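Local coordinates for RedY-like protein (Hahella chejuensis, PDB 2JDJ) that probably takes part in the biosynthesis of the red pigment prodigiosin, as a small protein of the dimeric alpha-beta barrel clan, at residues His6-Phe11 against Tyr55-Lys60. Sequence-based numbering, arbitrary orientation.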
ATOM      1  N   HIS A   6      -0.454  -7.040  -1.251  1.00 20.35           N
ATOM      2  CA  HIS A   6      -0.353  -8.422  -0.740  1.00 19.09           C
ATOM      3  C   HIS A   6       0.478  -8.506   0.541  1.00 18.08           C
ATOM      4  O   HIS A   6       1.512  -7.866   0.651  1.00 17.48           O
ATOM      5  CB  HIS A   6       0.324  -9.351  -1.760  1.00 18.77           C
ATOM      6  CG  HIS A   6      -0.409  -9.491  -3.050  1.00 21.26           C
ATOM      7  ND1 HIS A   6       0.171  -9.201  -4.265  1.00 22.56           N
ATOM      8  CD2 HIS A   6      -1.679  -9.887  -3.325  1.00 22.57           C
ATOM      9  CE1 HIS A   6      -0.706  -9.407  -5.233  1.00 21.92           C
ATOM     10  NE2 HIS A   6      -1.831  -9.841  -4.692  1.00 22.03           N
ATOM     11  N   LYS A   7       0.025  -9.318   1.491  1.00 17.59           N
ATOM     12  CA  LYS A   7       0.861  -9.733   2.600  1.00 17.18           C
ATOM     13  C   LYS A   7       1.562 -10.955   2.057  1.00 17.03           C
ATOM     14  O   LYS A   7       0.921 -11.812   1.429  1.00 17.50           O
ATOM     15  CB  LYS A   7       0.022 -10.124   3.817  1.00 16.90           C
ATOM     16  CG  LYS A   7      -0.729  -8.953   4.448  1.00 16.70           C
ATOM     17  CD  LYS A   7      -1.564  -9.438   5.595  1.00 17.55           C
ATOM     18  CE  LYS A   7      -2.080  -8.273   6.454  1.00 17.98           C
ATOM     19  NZ  LYS A   7      -3.080  -8.844   7.434  1.00 19.97           N
ATOM     20  N   ILE A   8       2.871 -11.020   2.275  1.00 16.78           N
ATOM     21  CA  ILE A   8       3.713 -12.098   1.736  1.00 17.02           C
ATOM     22  C   ILE A   8       4.425 -12.819   2.864  1.00 17.44           C
ATOM     23  O   ILE A   8       5.121 -12.189   3.648  1.00 17.50           O
ATOM     24  CB  ILE A   8       4.766 -11.522   0.753  1.00 16.54           C
ATOM     25  CG1 ILE A   8       4.061 -10.966  -0.503  1.00 17.69           C
ATOM     26  CG2 ILE A   8       5.833 -12.600   0.413  1.00 16.53           C
ATOM     27  CD1 ILE A   8       4.919 -10.022  -1.328  1.00 18.23           C
ATOM     28  N   ARG A   9       4.275 -14.141   2.941  1.00 18.04           N
ATOM     29  CA  ARG A   9       4.957 -14.911   3.962  1.00 18.42           C
ATOM     30  C   ARG A   9       6.045 -15.775   3.322  1.00 19.03           C
ATOM     31  O   ARG A   9       5.756 -16.532   2.405  1.00 19.25           O
ATOM     32  CB  ARG A   9       3.959 -15.804   4.702  1.00 17.10           C
ATOM     33  CG  ARG A   9       4.434 -16.322   6.043  1.00 16.93           C
ATOM     34  CD  ARG A   9       3.457 -17.346   6.638  1.00 20.83           C
ATOM     35  NE  ARG A   9       3.335 -18.520   5.784  1.00 26.99           N
ATOM     36  CZ  ARG A   9       4.094 -19.620   5.876  1.00 31.39           C
ATOM     37  NH1 ARG A   9       5.027 -19.750   6.813  1.00 31.43           N
ATOM     38  NH2 ARG A   9       3.899 -20.617   5.029  1.00 33.15           N
ATOM     39  N   LEU A  10       7.277 -15.667   3.817  1.00 19.25           N
ATOM     40  CA  LEU A  10       8.360 -16.560   3.409  1.00 19.87           C
ATOM     41  C   LEU A  10       8.125 -17.923   4.023  1.00 20.36           C
ATOM     42  O   LEU A  10       7.700 -18.019   5.166  1.00 20.82           O
ATOM     43  CB  LEU A  10       9.707 -16.022   3.883  1.00 20.21           C
ATOM     44  CG  LEU A  10      10.192 -14.641   3.424  1.00 20.27           C
ATOM     45  CD1 LEU A  10      11.677 -14.415   3.842  1.00 19.40           C
ATOM     46  CD2 LEU A  10      10.028 -14.458   1.925  1.00 21.80           C
ATOM     47  N   PHE A  11       8.375 -18.980   3.265  1.00 20.91           N
ATOM     48  CA  PHE A  11       8.347 -20.324   3.818  1.00 21.06           C
ATOM     49  C   PHE A  11       9.472 -20.476   4.846  1.00 21.24           C
ATOM     50  O   PHE A  11       9.366 -21.221   5.818  1.00 19.90           O
ATOM     51  CB  PHE A  11       8.498 -21.368   2.705  1.00 22.22           C
ATOM     52  CG  PHE A  11       7.392 -21.327   1.677  1.00 23.11           C
ATOM     53  CD1 PHE A  11       6.062 -21.391   2.065  1.00 24.40           C
ATOM     54  CD2 PHE A  11       7.686 -21.242   0.329  1.00 25.78           C
ATOM     55  CE1 PHE A  11       5.056 -21.361   1.123  1.00 25.47           C
ATOM     56  CE2 PHE A  11       6.682 -21.211  -0.621  1.00 23.62           C
ATOM     57  CZ  PHE A  11       5.372 -21.271  -0.223  1.00 23.98           C
ATOM     58  N   TYR A  55       6.483  -9.631   4.501  1.00 16.36           N
ATOM     59  CA  TYR A  55       6.611  -8.544   3.526  1.00 16.26           C
ATOM     60  C   TYR A  55       5.257  -8.068   3.105  1.00 16.43           C
ATOM     61  O   TYR A  55       4.271  -8.786   3.227  1.00 15.33           O
ATOM     62  CB  TYR A  55       7.434  -8.970   2.286  1.00 16.65           C
ATOM     63  CG  TYR A  55       8.879  -9.279   2.624  1.00 16.47           C
ATOM     64  CD1 TYR A  55       9.859  -8.276   2.605  1.00 16.57           C
ATOM     65  CD2 TYR A  55       9.258 -10.566   2.988  1.00 16.66           C
ATOM     66  CE1 TYR A  55      11.188  -8.568   2.936  1.00 16.31           C
ATOM     67  CE2 TYR A  55      10.595 -10.876   3.336  1.00 17.09           C
ATOM     68  CZ  TYR A  55      11.537  -9.877   3.311  1.00 17.25           C
ATOM     69  OH  TYR A  55      12.830 -10.200   3.639  1.00 19.55           O
ATOM     70  N   VAL A  56       5.222  -6.824   2.627  1.00 16.77           N
ATOM     71  CA  VAL A  56       4.036  -6.282   2.024  1.00 18.73           C
ATOM     72  C   VAL A  56       4.440  -5.720   0.665  1.00 18.46           C
ATOM     73  O   VAL A  56       5.450  -5.018   0.570  1.00 18.57           O
ATOM     74  CB  VAL A  56       3.454  -5.106   2.862  1.00 18.59           C
ATOM     75  CG1 VAL A  56       2.211  -4.587   2.174  1.00 20.00           C
ATOM     76  CG2 VAL A  56       3.125  -5.553   4.284  1.00 20.12           C
ATOM     77  N   GLU A  57       3.670  -6.017  -0.374  1.00 19.07           N
ATOM     78  CA  GLU A  57       3.911  -5.352  -1.651  1.00 19.87           C
ATOM     79  C   GLU A  57       2.714  -4.477  -2.017  1.00 19.95           C
ATOM     80  O   GLU A  57       1.573  -4.827  -1.709  1.00 19.69           O
ATOM     81  CB  GLU A  57       4.273  -6.354  -2.751  1.00 19.51           C
ATOM     82  CG  GLU A  57       3.118  -7.151  -3.345  1.00 19.88           C
ATOM     83  CD  GLU A  57       3.578  -8.285  -4.283  1.00 22.53           C
ATOM     84  OE1 GLU A  57       4.779  -8.385  -4.630  1.00 25.75           O
ATOM     85  OE2 GLU A  57       2.719  -9.096  -4.674  1.00 25.89           O
ATOM     86  N   VAL A  58       3.011  -3.338  -2.646  1.00 20.49           N
ATOM     87  CA  VAL A  58       2.032  -2.359  -3.076  1.00 21.00           C
ATOM     88  C   VAL A  58       2.135  -2.219  -4.600  1.00 22.30           C
ATOM     89  O   VAL A  58       3.178  -1.821  -5.133  1.00 21.74           O
ATOM     90  CB  VAL A  58       2.249  -0.982  -2.378  1.00 21.14           C
ATOM     91  CG1 VAL A  58       1.120   0.006  -2.743  1.00 19.70           C
ATOM     92  CG2 VAL A  58       2.326  -1.159  -0.847  1.00 20.98           C
ATOM     93  N   ILE A  59       1.065  -2.583  -5.305  1.00 23.19           N
ATOM     94  CA  ILE A  59       1.063  -2.506  -6.761  1.00 25.18           C
ATOM     95  C   ILE A  59       0.022  -1.490  -7.188  1.00 26.59           C
ATOM     96  O   ILE A  59      -1.180  -1.686  -6.950  1.00 26.75           O
ATOM     97  CB  ILE A  59       0.690  -3.850  -7.439  1.00 25.20           C
ATOM     98  CG1 ILE A  59       1.346  -5.044  -6.739  1.00 24.13           C
ATOM     99  CG2 ILE A  59       1.028  -3.787  -8.925  1.00 24.98           C
ATOM    100  CD1 ILE A  59       0.732  -6.378  -7.105  1.00 24.45           C
ATOM    101  N   LYS A  60       0.481  -0.404  -7.799  1.00 27.93           N
ATOM    102  CA  LYS A  60      -0.417   0.598  -8.372  1.00 29.53           C
ATOM    103  C   LYS A  60      -0.568   0.297  -9.867  1.00 29.97           C
ATOM    104  O   LYS A  60       0.435   0.185 -10.589  1.00 29.14           O
ATOM    105  CB  LYS A  60       0.113   2.019  -8.127  1.00 29.20           C
ATOM    106  CG  LYS A  60      -0.816   3.117  -8.626  1.00 31.28           C
ATOM    107  CD  LYS A  60      -0.340   4.532  -8.266  1.00 31.53           C
ATOM    108  CE  LYS A  60      -1.104   5.102  -7.069  1.00 33.98           C
ATOM    109  NZ  LYS A  60      -0.831   6.545  -6.849  1.00 37.52           N
TER
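The imidazole of His6 lies beside the carboxylate of Glu57, their planes 57° apart, both side chains pointing the same way from neighbouring central strands of the antiparallel sheet that characterises the dimeric alpha-beta barrel fold. ND1 of His6 donates to OE2 of Glu57 across 2.6 Å; OE2 lies 17° out of the His6 ring plane and accepts with its anti lone pair. In the backbone the same two residues form a hydrogen-bonded pair, with His6 N to Glu57 O and Glu57 N to His6 O both at 3.0 Å. With chi1 at 77°, Glu57 CG comes 3.9 Å from His6 CB, and the extended chain beyond it runs alongside the histidine. The Ile8 side chain crosses that of Glu57 at about a right angle, its CD1 3.7 Å from Glu57 CD. OE2 also bonds a glycerol, probably from the crystallisation liquor, so the pair may border a small-molecule pocket. An alanine in place of Glu57 would probably leave His6 ND1 without its acceptor, the ring less firmly held by its weak NE2 bond to Glu92, and Ile8 CD1 without its CD and OE1 contacts. Ile8 and Tyr55 make the next hydrogen-bonded pair, their CB atoms 4.0 Å apart. The Tyr55 hydroxyl bonds Glu20 of helix 16-30, which packs on this side of the sheet. At the edge of the tyrosine ring, Leu10 CD1 comes within 3.7 Å of Tyr55 CE2.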